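Side-chain contacts in hydrogenase maturation factor (PDB 3VTH), which probably transfers the carbamoyl group of carbamoyl phosphate, at the cost of ATP, to the C-terminal thiol of HypE during maturation of [NiFe]-hydrogenases: residues F161-K166 / Q182-F187; V218-I223 / A311-L316; Q442-K447 / T468-S473; K500-A505 / N686-E691; K612-L615 / Q619-M622. One frame throughout, in Å; residues are numbered along the deposited sequence.

Interaction 1 (F161-K166 / Q182-F187). With ZN (zinc ion), chain D.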
# COMPACT_ATOMS: atom_id res chain seq x y z
N PHE A 161 29.23 -9.88 -3.63
CA PHE A 161 29.96 -8.85 -4.36
C PHE A 161 31.01 -8.18 -3.46
O PHE A 161 30.80 -7.07 -3.00
CB PHE A 161 28.98 -7.78 -4.86
CG PHE A 161 28.05 -8.27 -5.93
CD1 PHE A 161 28.49 -8.40 -7.26
CD2 PHE A 161 26.72 -8.61 -5.63
CE1 PHE A 161 27.63 -8.87 -8.26
CE2 PHE A 161 25.85 -9.06 -6.63
CZ PHE A 161 26.31 -9.18 -7.94
N PRO A 162 32.15 -8.87 -3.21
CA PRO A 162 33.17 -8.23 -2.37
C PRO A 162 33.71 -6.93 -2.99
O PRO A 162 33.89 -6.86 -4.21
CB PRO A 162 34.28 -9.29 -2.29
CG PRO A 162 34.08 -10.15 -3.46
CD PRO A 162 32.58 -10.18 -3.70
N MET A 163 33.93 -5.92 -2.15
CA MET A 163 34.37 -4.60 -2.62
C MET A 163 35.74 -4.69 -3.27
O MET A 163 36.63 -5.39 -2.77
CB MET A 163 34.50 -3.62 -1.45
CG MET A 163 33.22 -3.25 -0.73
SD MET A 163 33.62 -2.16 0.68
CE MET A 163 34.52 -3.26 1.79
N CYS A 164 35.90 -3.96 -4.37
CA CYS A 164 37.21 -3.76 -4.98
C CYS A 164 38.05 -2.84 -4.09
O CYS A 164 37.54 -2.23 -3.14
CB CYS A 164 37.06 -3.15 -6.38
SG CYS A 164 36.51 -1.42 -6.37
N GLU A 165 39.34 -2.74 -4.41
CA GLU A 165 40.29 -1.91 -3.67
C GLU A 165 39.84 -0.44 -3.58
O GLU A 165 39.99 0.19 -2.54
CB GLU A 165 41.68 -2.01 -4.31
CG GLU A 165 42.79 -1.30 -3.55
CD GLU A 165 44.16 -1.41 -4.23
OE1 GLU A 165 44.24 -1.63 -5.47
OE2 GLU A 165 45.18 -1.27 -3.53
N LYS A 166 39.28 0.09 -4.67
CA LYS A 166 38.84 1.49 -4.66
C LYS A 166 37.61 1.72 -3.77
O LYS A 166 37.54 2.71 -3.03
CB LYS A 166 38.54 1.99 -6.07
CG LYS A 166 39.77 2.22 -6.92
CD LYS A 166 39.43 3.18 -8.05
CE LYS A 166 39.05 2.46 -9.33
NZ LYS A 166 40.28 2.15 -10.12
N GLN A 182 27.40 0.36 3.71
CA GLN A 182 27.29 -1.10 3.56
C GLN A 182 27.10 -1.59 2.11
O GLN A 182 27.66 -2.61 1.76
CB GLN A 182 26.21 -1.69 4.49
CG GLN A 182 26.57 -1.60 5.99
CD GLN A 182 27.93 -2.21 6.29
OE1 GLN A 182 28.18 -3.39 5.99
NE2 GLN A 182 28.80 -1.42 6.89
N PRO A 183 26.32 -0.86 1.28
CA PRO A 183 26.15 -1.35 -0.09
C PRO A 183 27.16 -0.83 -1.14
O PRO A 183 26.96 -1.07 -2.33
CB PRO A 183 24.75 -0.86 -0.45
CG PRO A 183 24.57 0.40 0.33
CD PRO A 183 25.42 0.27 1.58
N VAL A 184 28.22 -0.15 -0.72
CA VAL A 184 29.16 0.46 -1.68
C VAL A 184 29.70 -0.53 -2.74
O VAL A 184 30.19 -1.62 -2.42
CB VAL A 184 30.34 1.19 -0.96
CG1 VAL A 184 31.21 0.21 -0.17
CG2 VAL A 184 31.20 1.98 -1.96
N ALA A 185 29.60 -0.13 -4.00
CA ALA A 185 30.08 -0.93 -5.12
C ALA A 185 30.26 -0.02 -6.32
O ALA A 185 29.89 1.16 -6.27
CB ALA A 185 29.08 -2.06 -5.45
N CYS A 186 30.81 -0.58 -7.40
CA CYS A 186 31.11 0.19 -8.61
C CYS A 186 31.06 -0.72 -9.84
O CYS A 186 30.70 -1.89 -9.72
CB CYS A 186 32.50 0.84 -8.48
SG CYS A 186 33.91 -0.32 -8.62
N PHE A 187 31.44 -0.18 -11.00
CA PHE A 187 31.50 -0.99 -12.23
C PHE A 187 32.32 -2.27 -12.06
O PHE A 187 31.96 -3.33 -12.58
CB PHE A 187 32.08 -0.18 -13.41
CG PHE A 187 31.06 0.65 -14.15
CD1 PHE A 187 30.05 0.03 -14.89
CD2 PHE A 187 31.10 2.04 -14.10
CE1 PHE A 187 29.10 0.79 -15.58
CE2 PHE A 187 30.14 2.80 -14.79
CZ PHE A 187 29.16 2.18 -15.53
ZN ZN D . 34.20 -1.20 -6.51
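Cys164 and Cys186 meet through a zinc ion that each thiolate binds directly, Cys164 SG and Cys186 SG both lying 2.3 Å from the metal. Cys164 SG and Cys186 SG stand 3.6 Å apart, a spacing that suits neighbouring corners of a tetrahedron; Cys167 and Cys189 supply the other two corners. In both residues the sulfur sits between the backbone N and the carbonyl carbon (chi1 71° in Cys164, 73° in Cys186), a shared setting that turns both sulfurs to the same ion. Cys164 is also the N-cap of helix 165-171, its sulfur capping a backbone N just beyond 161-166, an interaction that would probably draw off some of the thiolate charge. Such a Cys4 site, with a CxxC pair from each arm, is the core of a HypF-type zinc finger, here the second of two. Apolar packing extends the contact beside the metal. Met163 and Val184 meet nearly perpendicular, and SD of Met163 rests 3.5 Å from CG1 of Val184. Met163 CG also comes to 3.8 Å from Val184 O. Val184 touches Cys167, Glu170 and Tyr171 of helix 165-171 as well. Polar bonding comes from outside the two segments: the Arg153 side chain ties the two arms together, NH2 bonding to Phe161 O and NH1 to Val184 O.

Interaction 2 (V218-I223 / A311-L316)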
# COMPACT_ATOMS: atom_id res chain seq x y z
N VAL A 218 9.25 -4.96 -22.96
CA VAL A 218 10.48 -5.26 -22.25
C VAL A 218 10.18 -5.69 -20.81
O VAL A 218 9.39 -5.06 -20.12
CB VAL A 218 11.47 -4.05 -22.29
CG1 VAL A 218 11.73 -3.61 -23.74
CG2 VAL A 218 10.94 -2.87 -21.52
N ALA A 219 10.80 -6.79 -20.38
CA ALA A 219 10.73 -7.19 -18.98
C ALA A 219 11.98 -6.69 -18.29
O ALA A 219 13.10 -7.04 -18.67
CB ALA A 219 10.59 -8.72 -18.84
N ILE A 220 11.78 -5.83 -17.29
CA ILE A 220 12.89 -5.13 -16.65
C ILE A 220 13.00 -5.59 -15.21
O ILE A 220 12.03 -5.48 -14.46
CB ILE A 220 12.65 -3.59 -16.68
CG1 ILE A 220 12.59 -3.09 -18.14
CG2 ILE A 220 13.72 -2.85 -15.92
CD1 ILE A 220 12.17 -1.62 -18.27
N LYS A 221 14.17 -6.09 -14.83
CA LYS A 221 14.38 -6.43 -13.41
C LYS A 221 14.62 -5.14 -12.64
O LYS A 221 15.58 -4.42 -12.89
CB LYS A 221 15.55 -7.41 -13.22
CG LYS A 221 15.68 -7.91 -11.78
CD LYS A 221 16.76 -8.97 -11.66
CE LYS A 221 17.10 -9.28 -10.19
NZ LYS A 221 18.12 -10.37 -10.12
N GLY A 222 13.74 -4.86 -11.68
CA GLY A 222 13.83 -3.64 -10.90
C GLY A 222 14.12 -4.02 -9.47
O GLY A 222 14.65 -5.11 -9.21
N ILE A 223 13.71 -3.17 -8.54
CA ILE A 223 14.08 -3.30 -7.14
C ILE A 223 13.29 -4.45 -6.51
O ILE A 223 13.87 -5.35 -5.87
CB ILE A 223 13.78 -1.96 -6.40
CG1 ILE A 223 14.69 -0.83 -6.92
CG2 ILE A 223 13.91 -2.09 -4.89
CD1 ILE A 223 16.20 -1.13 -6.78
N ALA A 311 15.02 3.97 -9.74
CA ALA A 311 16.30 3.27 -9.74
C ALA A 311 17.19 3.92 -10.80
O ALA A 311 16.68 4.56 -11.72
CB ALA A 311 16.11 1.79 -10.01
N PRO A 312 18.52 3.77 -10.67
CA PRO A 312 19.38 4.39 -11.69
C PRO A 312 19.09 3.97 -13.13
O PRO A 312 19.23 4.80 -14.04
CB PRO A 312 20.79 3.96 -11.27
CG PRO A 312 20.67 3.79 -9.78
CD PRO A 312 19.33 3.16 -9.59
N ILE A 313 18.70 2.71 -13.35
CA ILE A 313 18.36 2.26 -14.71
C ILE A 313 17.25 3.09 -15.37
O ILE A 313 17.23 3.23 -16.60
CB ILE A 313 18.00 0.75 -14.79
CG1 ILE A 313 16.88 0.40 -13.80
CG2 ILE A 313 19.26 -0.11 -14.55
CD1 ILE A 313 16.10 -0.89 -14.16
N HIS A 314 16.32 3.63 -14.57
CA HIS A 314 15.21 4.42 -15.12
C HIS A 314 15.71 5.75 -15.63
O HIS A 314 15.31 6.20 -16.70
CB HIS A 314 14.10 4.67 -14.09
CG HIS A 314 13.59 3.44 -13.42
ND1 HIS A 314 13.20 2.32 -14.12
CD2 HIS A 314 13.37 3.17 -12.12
CE1 HIS A 314 12.79 1.39 -13.26
NE2 HIS A 314 12.88 1.89 -12.05
N TYR A 315 16.58 6.40 -14.85
CA TYR A 315 17.18 7.66 -15.28
C TYR A 315 18.00 7.49 -16.54
O TYR A 315 17.99 8.35 -17.43
CB TYR A 315 18.05 8.27 -14.18
CG TYR A 315 17.27 8.76 -12.98
CD1 TYR A 315 16.71 10.03 -12.95
CD2 TYR A 315 17.12 7.94 -11.85
CE1 TYR A 315 16.00 10.49 -11.82
CE2 TYR A 315 16.42 8.38 -10.73
CZ TYR A 315 15.87 9.66 -10.73
OH TYR A 315 15.19 10.08 -9.62
N LEU A 316 18.73 6.37 -16.62
CA LEU A 316 19.50 6.05 -17.82
C LEU A 316 18.59 5.83 -19.03
O LEU A 316 18.83 6.36 -20.12
CB LEU A 316 20.38 4.83 -17.57
CG LEU A 316 21.54 5.01 -16.56
CD1 LEU A 316 22.23 3.67 -16.27
CD2 LEU A 316 22.54 6.05 -17.03
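Ala311 turns its methyl group toward 218-223 and meets Ile223 there, Ala311 CB lying 4.3 Å from Ile223 CG1 in a fairly light apolar touch. As the N-cap residue it also starts helix 312-320, and its carbonyl O takes a hydrogen bond from His314 N at 3.0 Å. Pro312, in the first turn, faces elsewhere, against Ile134 and Leu121 of the neighbouring zinc-finger region. Ile313 carries the closest packing: its CD1 comes within 3.6 Å of Ile220 CG2, the two side chains running antiparallel where they pass. The same CD1 of Ile313 lies 3.8 Å from Lys221 O, so one methyl group covers both a strand side chain and the peptide that follows it. In Ile313, chi1 of 54° sets CG1 between the backbone N and the carbonyl carbon, and from there the chain runs out to the strand. Lys221 sends its own side chain to the far side, where NZ is bonded to the carbonyls of Asn358 and Arg360. Further along, Leu316 joins Ile313 against Ile205 of helix 204-213. A helix laid by isoleucine and alanine side chains on a strand inside a mixed sheet, here between 354-358 and 226-229, fits the alpha/beta fold of a YrdC/Sua5-type domain.

Interaction 3 (Q442-K447 / T468-S473)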
# COMPACT_ATOMS: atom_id res chain seq x y z
N GLN A 442 5.86 -15.54 2.75
CA GLN A 442 6.07 -14.22 3.30
C GLN A 442 5.80 -14.20 4.80
O GLN A 442 6.53 -13.55 5.55
CB GLN A 442 5.24 -13.16 2.56
CG GLN A 442 5.79 -12.87 1.15
CD GLN A 442 7.29 -12.58 1.15
OE1 GLN A 442 7.73 -11.52 1.60
NE2 GLN A 442 8.07 -13.52 0.65
N ILE A 443 4.78 -14.92 5.24
CA ILE A 443 4.54 -15.05 6.68
C ILE A 443 5.78 -15.64 7.37
O ILE A 443 6.24 -15.10 8.38
CB ILE A 443 3.25 -15.86 6.99
CG1 ILE A 443 2.01 -15.03 6.64
CG2 ILE A 443 3.19 -16.26 8.48
CD1 ILE A 443 0.72 -15.82 6.78
N GLU A 444 6.36 -16.69 6.80
CA GLU A 444 7.55 -17.32 7.40
C GLU A 444 8.72 -16.35 7.42
O GLU A 444 9.45 -16.26 8.41
CB GLU A 444 7.93 -18.63 6.69
CG GLU A 444 6.88 -19.74 6.84
CD GLU A 444 6.58 -20.09 8.30
OE1 GLU A 444 5.41 -19.95 8.71
OE2 GLU A 444 7.51 -20.50 9.03
N ARG A 445 8.88 -15.59 6.35
CA ARG A 445 9.99 -14.65 6.25
C ARG A 445 9.90 -13.42 7.16
O ARG A 445 10.93 -12.94 7.67
CB ARG A 445 10.21 -14.26 4.80
CG ARG A 445 11.15 -15.27 4.15
CD ARG A 445 10.75 -15.56 2.76
NE ARG A 445 10.79 -14.37 1.93
CZ ARG A 445 11.24 -14.35 0.68
NH1 ARG A 445 11.24 -13.23 0.00
NH2 ARG A 445 11.70 -15.47 0.12
N TYR A 446 8.69 -12.92 7.37
CA TYR A 446 8.47 -11.82 8.30
C TYR A 446 8.69 -12.30 9.74
O TYR A 446 9.27 -11.58 10.55
CB TYR A 446 7.06 -11.23 8.12
CG TYR A 446 6.96 -10.10 7.10
CD1 TYR A 446 6.61 -8.80 7.50
CD2 TYR A 446 7.21 -10.32 5.74
CE1 TYR A 446 6.51 -7.76 6.58
CE2 TYR A 446 7.10 -9.28 4.79
CZ TYR A 446 6.74 -8.01 5.23
OH TYR A 446 6.64 -6.98 4.32
N LYS A 447 8.22 -13.51 10.06
CA LYS A 447 8.49 -14.10 11.38
C LYS A 447 9.97 -14.24 11.68
O LYS A 447 10.42 -13.98 12.80
CB LYS A 447 7.82 -15.47 11.55
CG LYS A 447 6.28 -15.41 11.63
CD LYS A 447 5.67 -16.76 12.02
CE LYS A 447 5.94 -17.82 10.98
NZ LYS A 447 5.34 -19.12 11.38
N THR A 468 -8.44 -17.43 6.41
CA THR A 468 -9.14 -18.06 7.54
C THR A 468 -8.75 -19.53 7.69
O THR A 468 -8.42 -19.98 8.79
CB THR A 468 -10.68 -17.93 7.37
OG1 THR A 468 -11.03 -16.55 7.35
CG2 THR A 468 -11.43 -18.65 8.52
N GLN A 469 -8.75 -20.26 6.57
CA GLN A 469 -8.32 -21.66 6.54
C GLN A 469 -6.89 -21.80 7.06
O GLN A 469 -6.57 -22.74 7.78
CB GLN A 469 -8.49 -22.26 5.13
CG GLN A 469 -9.98 -22.29 4.71
CD GLN A 469 -10.23 -22.23 3.20
OE1 GLN A 469 -9.35 -22.51 2.38
NE2 GLN A 469 -11.46 -21.88 2.82
N TYR A 470 -6.03 -20.86 6.69
CA TYR A 470 -4.67 -20.84 7.22
C TYR A 470 -4.68 -20.64 8.74
O TYR A 470 -4.03 -21.39 9.45
CB TYR A 470 -3.80 -19.79 6.51
CG TYR A 470 -2.41 -19.65 7.14
CD1 TYR A 470 -1.44 -20.63 6.97
CD2 TYR A 470 -2.10 -18.53 7.90
CE1 TYR A 470 -0.16 -20.47 7.55
CE2 TYR A 470 -0.85 -18.36 8.47
CZ TYR A 470 0.11 -19.32 8.29
OH TYR A 470 1.33 -19.12 8.89
N ALA A 471 -5.42 -19.64 9.22
CA ALA A 471 -5.52 -19.36 10.66
C ALA A 471 -5.97 -20.59 11.45
O ALA A 471 -5.37 -20.94 12.47
CB ALA A 471 -6.46 -18.20 10.93
N LYS A 472 -7.02 -21.25 10.97
CA LYS A 472 -7.56 -22.44 11.61
C LYS A 472 -6.60 -23.61 11.57
O LYS A 472 -6.64 -24.46 12.44
CB LYS A 472 -8.89 -22.86 10.98
CG LYS A 472 -9.96 -21.79 10.92
CD LYS A 472 -10.42 -21.35 12.31
CE LYS A 472 -11.95 -21.34 12.41
NZ LYS A 472 -12.61 -20.68 11.25
N SER A 473 -5.72 -23.63 10.56
CA SER A 473 -4.71 -24.68 10.45
C SER A 473 -3.63 -24.60 11.54
O SER A 473 -2.87 -25.55 11.72
CB SER A 473 -4.04 -24.65 9.07
OG SER A 473 -2.87 -23.83 9.08
O HOH W 1 3.29 -19.58 7.18
O HOH W 2 2.45 -18.68 11.34
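Ile443 and Tyr470 mark the nearest approach of two helical segments whose backbones stay well apart, their CA atoms 10.9 Å from each other. The long tyrosine side chain bridges that gap. With CG anti to the backbone N (chi1 174°), the ring reaches across and meets Ile443 coming from the opposite direction. CD1 of Ile443 approaches the ring obliquely, 3.4 Å from Tyr470 CE2, while the other branch, CG2 of Ile443, lies 3.4 Å from Tyr470 OH. The hydroxyl then enters a small water network. It donates to one water at 2.6 Å from Tyr470 OH, and that water in turn donates to Glu444 OE1. A second water donates to Tyr470 OH at 2.7 Å and accepts from Lys447 NZ at 2.9 Å. Glu444 and Lys447, one turn apart, close the ring of bonds: Lys447 NZ reaches Glu444 OE1 at 2.8 Å in a salt bridge, on the syn side of the carboxylate and 32° out of its plane. A leucine in place of Tyr470 would probably leave both waters without their common anchor and take away part of the cover of the Ile443 methyl groups. Around this contact, Tyr470 also packs on Phe436 and Ile440 of helix 433-449, Ile443 leans on Phe413 and on Met415 of strand 414-417, and Ala471 seats helix 466-473 on strand 456-460, in the beta-alpha-beta connection from 456-460 to 478-481.

Interaction 4 (K500-A505 / N686-E691); sequences KVIGIA and NLIRKE
Ile502 in strand 501-507 and Ile688 in helix 666-692 lie where the two backbones come nearest, with 7.7 Å between their CA atoms. Both side chains point across the interface, and they make a compact aliphatic joint. CG2 of Ile688 is the probing group: it lies 3.8 Å from Ile502 CG1 and 3.9 Å from Ile502 CD1, touching the longer branch of the strand residue along its length. Ile502 runs on nearly straight past CG1 (chi2 162°), which keeps CD1 against Ile688 and brings it near the helix backbone, 4.1 Å from Arg689 N. There the CB of Arg689 gives looser cover, 4.5 Å from Ile502 CD1, before the rest of the arginine leads away. That outer part is held within its own helix and by the loops beyond it. Arg689 NH2 donates to Asn686 OD1 at 2.9 Å, a bent bond (136° at the hydrogen) tilted 28° from the carbonyl plane. NH1 is bonded to Asn695 OD1 and to the carbonyl of Ser720, and Phe722 adds a cation-pi contact, so the guanidinium group is gripped from several directions and its rotation is probably fixed. Ile522 of strand 517-525 packs against both isoleucines, and Val524 also touches Ile688. On the other face of the strand, Val501 and Ala505 lie against helix 483-494. A sheet strand sandwiched in this way between helices, with helix 666-692 leading into the parallel neighbour strand 696-700, belongs to the actin-like ATPase fold of Kae1-like domains.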
# COMPACT_ATOMS: atom_id res chain seq x y z
N LYS A 500 -15.21 4.28 21.96
CA LYS A 500 -16.32 4.05 21.05
C LYS A 500 -16.43 5.19 20.03
O LYS A 500 -16.48 6.35 20.40
CB LYS A 500 -17.63 3.89 21.81
CG LYS A 500 -17.87 2.49 22.38
CD LYS A 500 -19.16 2.47 23.18
CE LYS A 500 -19.13 1.43 24.30
NZ LYS A 500 -19.50 0.08 23.81
N VAL A 501 -16.45 4.83 18.75
CA VAL A 501 -16.61 5.80 17.68
C VAL A 501 -17.81 5.39 16.84
O VAL A 501 -18.28 4.25 16.94
CB VAL A 501 -15.34 5.86 16.76
CG1 VAL A 501 -14.13 6.34 17.54
CG2 VAL A 501 -15.04 4.49 16.10
N ILE A 502 -18.31 6.32 16.03
CA ILE A 502 -19.26 5.97 14.97
C ILE A 502 -18.46 5.49 13.76
O ILE A 502 -17.64 6.23 13.22
CB ILE A 502 -20.13 7.19 14.59
CG1 ILE A 502 -21.00 7.58 15.80
CG2 ILE A 502 -20.97 6.88 13.37
CD1 ILE A 502 -21.58 9.01 15.74
N GLY A 503 -18.68 4.24 13.36
CA GLY A 503 -17.88 3.62 12.32
C GLY A 503 -18.74 3.47 11.08
O GLY A 503 -19.78 2.82 11.12
N ILE A 504 -18.33 4.10 9.99
CA ILE A 504 -19.04 4.00 8.71
C ILE A 504 -18.18 3.11 7.80
O ILE A 504 -17.12 3.50 7.34
CB ILE A 504 -19.29 5.40 8.12
CG1 ILE A 504 -20.15 6.21 9.12
CG2 ILE A 504 -19.93 5.30 6.73
CD1 ILE A 504 -20.32 7.66 8.83
N ALA A 505 -18.64 1.88 7.60
CA ALA A 505 -17.87 0.89 6.88
C ALA A 505 -18.60 0.56 5.58
O ALA A 505 -19.61 -0.15 5.58
CB ALA A 505 -17.70 -0.34 7.74
N ASN A 686 -25.64 11.94 12.47
CA ASN A 686 -26.21 12.94 13.36
C ASN A 686 -27.24 12.35 14.31
O ASN A 686 -27.28 12.71 15.49
CB ASN A 686 -26.81 14.09 12.55
CG ASN A 686 -25.82 15.21 12.34
OD1 ASN A 686 -25.54 15.98 13.25
ND2 ASN A 686 -25.23 15.27 11.16
N LEU A 687 -28.07 11.44 13.79
CA LEU A 687 -29.03 10.69 14.59
C LEU A 687 -28.31 9.94 15.72
O LEU A 687 -28.72 10.00 16.87
CB LEU A 687 -29.81 9.71 13.72
CG LEU A 687 -30.98 10.27 12.91
CD1 LEU A 687 -31.36 9.30 11.81
CD2 LEU A 687 -32.20 10.60 13.82
N ILE A 688 -27.22 9.27 15.36
CA ILE A 688 -26.47 8.46 16.30
C ILE A 688 -25.78 9.32 17.37
O ILE A 688 -25.84 9.00 18.57
CB ILE A 688 -25.49 7.53 15.56
CG1 ILE A 688 -26.30 6.54 14.70
CG2 ILE A 688 -24.61 6.76 16.54
CD1 ILE A 688 -25.47 5.86 13.62
N ARG A 689 -25.18 10.43 16.96
CA ARG A 689 -24.60 11.39 17.91
C ARG A 689 -25.64 11.92 18.92
O ARG A 689 -25.35 12.04 20.11
CB ARG A 689 -23.92 12.56 17.18
CG ARG A 689 -23.45 13.70 18.11
CD ARG A 689 -22.50 14.66 17.41
NE ARG A 689 -23.20 15.47 16.42
CZ ARG A 689 -22.64 16.43 15.69
NH1 ARG A 689 -21.34 16.74 15.81
NH2 ARG A 689 -23.39 17.09 14.82
N LYS A 690 -26.84 12.23 18.43
CA LYS A 690 -27.92 12.73 19.29
C LYS A 690 -28.27 11.68 20.36
O LYS A 690 -28.44 12.02 21.52
CB LYS A 690 -29.15 13.12 18.45
CG LYS A 690 -29.98 14.28 19.01
CD LYS A 690 -31.13 13.79 19.88
CE LYS A 690 -31.55 14.84 20.89
NZ LYS A 690 -30.50 15.04 21.95
N GLU A 691 -28.34 10.40 19.95
CA GLU A 691 -28.60 9.28 20.87
C GLU A 691 -27.47 9.01 21.87
O GLU A 691 -27.74 8.79 23.05
CB GLU A 691 -28.88 7.99 20.09
CG GLU A 691 -30.30 7.81 19.59
CD GLU A 691 -30.49 6.47 18.87
OE1 GLU A 691 -29.98 6.33 17.73
OE2 GLU A 691 -31.14 5.56 19.44

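Interaction 5 (K612-L615 / Q619-M622); sequences KEVL and QAAM. With AP2 (phosphomethylphosphonic acid adenosyl ester), chain H.
Val614 packs into the first turn of helix 619-626, and this is the close-fitting part of the contact. Its CG1 methyl lies 3.6 Å from Ala620 CB and 3.8 Å from Ala620 N, so the valine presses on both the side chain and the backbone of the helix start. CB of Val614 also lies 4.0 Å from Gln619 CB. Gln619 runs back along the loop: CG is anti to the backbone N (chi1 177°) and the chain stays extended, which places the terminal amide tightly against the backbone of Val614 and Leu615. Looser is the side toward solvent, where the exposed Leu615 side chain runs alongside Gln619 in the same sense. Glu613 is likewise exposed; its side chain leaves the contact and makes a long, weak ion pair with Lys550. The next two helix residues face bound nucleotide. Ala621 CB touches the adenine of the phosphomethylphosphonic acid adenosyl ester, 3.5 Å from its N3, and Met622 CG lies 4.1 Å from its N6. Met622 also touches the second nucleotide analogue, diphosphomethylphosphonic acid adenosyl ester. Within the domain, Ala620 rests on Asp602 and Ala605 of helix 597-607, and Ala621 meets Phe601 of that helix. Val614 and Ala620 share Ile551 of helix 551-559 as a neighbour; Val614 thus lies between helix 619-626 and helix 551-559.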
# COMPACT_ATOMS: atom_id res chain seq x y z
N LYS A 612 -22.77 -3.22 -18.43
CA LYS A 612 -23.61 -4.33 -17.97
C LYS A 612 -22.76 -5.45 -17.42
O LYS A 612 -23.23 -6.27 -16.63
CB LYS A 612 -24.52 -4.86 -19.09
CG LYS A 612 -25.48 -3.82 -19.68
CD LYS A 612 -26.95 -4.30 -19.67
CE LYS A 612 -27.20 -5.46 -20.63
NZ LYS A 612 -28.55 -6.06 -20.43
N GLU A 613 -21.50 -5.49 -17.85
CA GLU A 613 -20.54 -6.48 -17.39
C GLU A 613 -19.20 -5.82 -17.12
O GLU A 613 -18.82 -4.88 -17.81
CB GLU A 613 -20.39 -7.60 -18.43
CG GLU A 613 -21.73 -8.16 -18.94
CD GLU A 613 -21.59 -9.41 -19.78
OE1 GLU A 613 -22.30 -9.51 -20.80
OE2 GLU A 613 -20.77 -10.29 -19.43
N VAL A 614 -18.49 -6.31 -16.12
CA VAL A 614 -17.19 -5.77 -15.74
C VAL A 614 -16.08 -6.83 -15.78
O VAL A 614 -16.35 -8.03 -15.63
CB VAL A 614 -17.22 -5.06 -14.35
CG1 VAL A 614 -18.22 -3.87 -14.36
CG2 VAL A 614 -17.53 -6.05 -13.24
N LEU A 615 -14.85 -6.36 -15.98
CA LEU A 615 -13.69 -7.23 -16.14
C LEU A 615 -12.99 -7.44 -14.81
O LEU A 615 -12.32 -8.45 -14.61
CB LEU A 615 -12.73 -6.66 -17.19
CG LEU A 615 -13.34 -6.47 -18.60
CD1 LEU A 615 -12.38 -5.81 -19.60
CD2 LEU A 615 -13.85 -7.81 -19.15
N GLN A 619 -14.75 -2.06 -11.07
CA GLN A 619 -14.60 -1.31 -12.32
C GLN A 619 -15.77 -0.37 -12.55
O GLN A 619 -15.58 0.80 -12.88
CB GLN A 619 -14.44 -2.25 -13.52
CG GLN A 619 -14.35 -1.52 -14.87
CD GLN A 619 -14.11 -2.45 -16.05
OE1 GLN A 619 -13.56 -2.04 -17.07
NE2 GLN A 619 -14.53 -3.69 -15.92
N ALA A 620 -16.98 -0.88 -12.37
CA ALA A 620 -18.18 -0.09 -12.65
C ALA A 620 -18.27 1.07 -11.66
O ALA A 620 -18.65 2.17 -12.03
CB ALA A 620 -19.44 -0.96 -12.59
N ALA A 621 -17.88 0.86 -10.41
CA ALA A 621 -17.93 1.97 -9.45
C ALA A 621 -16.91 3.08 -9.77
O ALA A 621 -17.21 4.26 -9.62
CB ALA A 621 -17.77 1.46 -8.01
N MET A 622 -15.74 2.69 -10.25
CA MET A 622 -14.71 3.63 -10.70
C MET A 622 -15.17 4.45 -11.90
O MET A 622 -14.94 5.65 -11.96
CB MET A 622 -13.41 2.87 -11.03
CG MET A 622 -12.78 2.23 -9.78
SD MET A 622 -11.41 1.10 -10.20
CE MET A 622 -10.18 2.30 -10.71
PB AP2 H . -14.61 -6.29 0.13
O1B AP2 H . -15.71 -5.56 -0.61
O2B AP2 H . -14.53 -6.05 1.61
O3B AP2 H . -14.52 -7.74 -0.29
C3A AP2 H . -13.12 -5.54 -0.57
PA AP2 H . -12.86 -3.80 -0.15
O1A AP2 H . -11.44 -3.59 -0.66
O2A AP2 H . -13.21 -3.39 1.26
O5' AP2 H . -13.91 -3.00 -1.09
C5' AP2 H . -13.67 -2.98 -2.49
C4' AP2 H . -14.96 -2.51 -3.11
O4' AP2 H . -15.12 -1.11 -2.88
C3' AP2 H . -14.97 -2.67 -4.62
O3' AP2 H . -15.25 -4.02 -4.99
C2' AP2 H . -16.06 -1.69 -4.98
O2' AP2 H . -17.31 -2.36 -4.79
C1' AP2 H . -15.88 -0.55 -3.96
N9 AP2 H . -15.17 0.55 -4.66
C8 AP2 H . -13.91 0.54 -5.17
N7 AP2 H . -13.61 1.71 -5.79
C5 AP2 H . -14.69 2.51 -5.68
C6 AP2 H . -15.05 3.89 -6.11
N6 AP2 H . -14.17 4.67 -6.79
N1 AP2 H . -16.30 4.33 -5.80
C2 AP2 H . -17.19 3.58 -5.11
N3 AP2 H . -16.92 2.32 -4.70
C4 AP2 H . -15.71 1.75 -4.95

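In the fold
Interactions 1 to 4 follow one another along the chain, and interaction 5 is nested inside the long loop that interaction 4 closes. Interaction 1 in a zinc finger and interaction 2 in the YrdC-like domain are neighbours, with centres 20 Å and nearest atoms about 7 Å apart. Interaction 3 belongs to the first Kae1-like part, about 10 Å from interaction 2 at the nearest atoms. Interactions 4 and 5 share the second Kae1-like subdomain, centres 31 Å apart, one on its sheet and the other beside a bound nucleotide. With 59 Å between the centres of interactions 1 and 4, on opposite sides of the chain's centre, the contacts are spread over several domains of one chain, some of which touch.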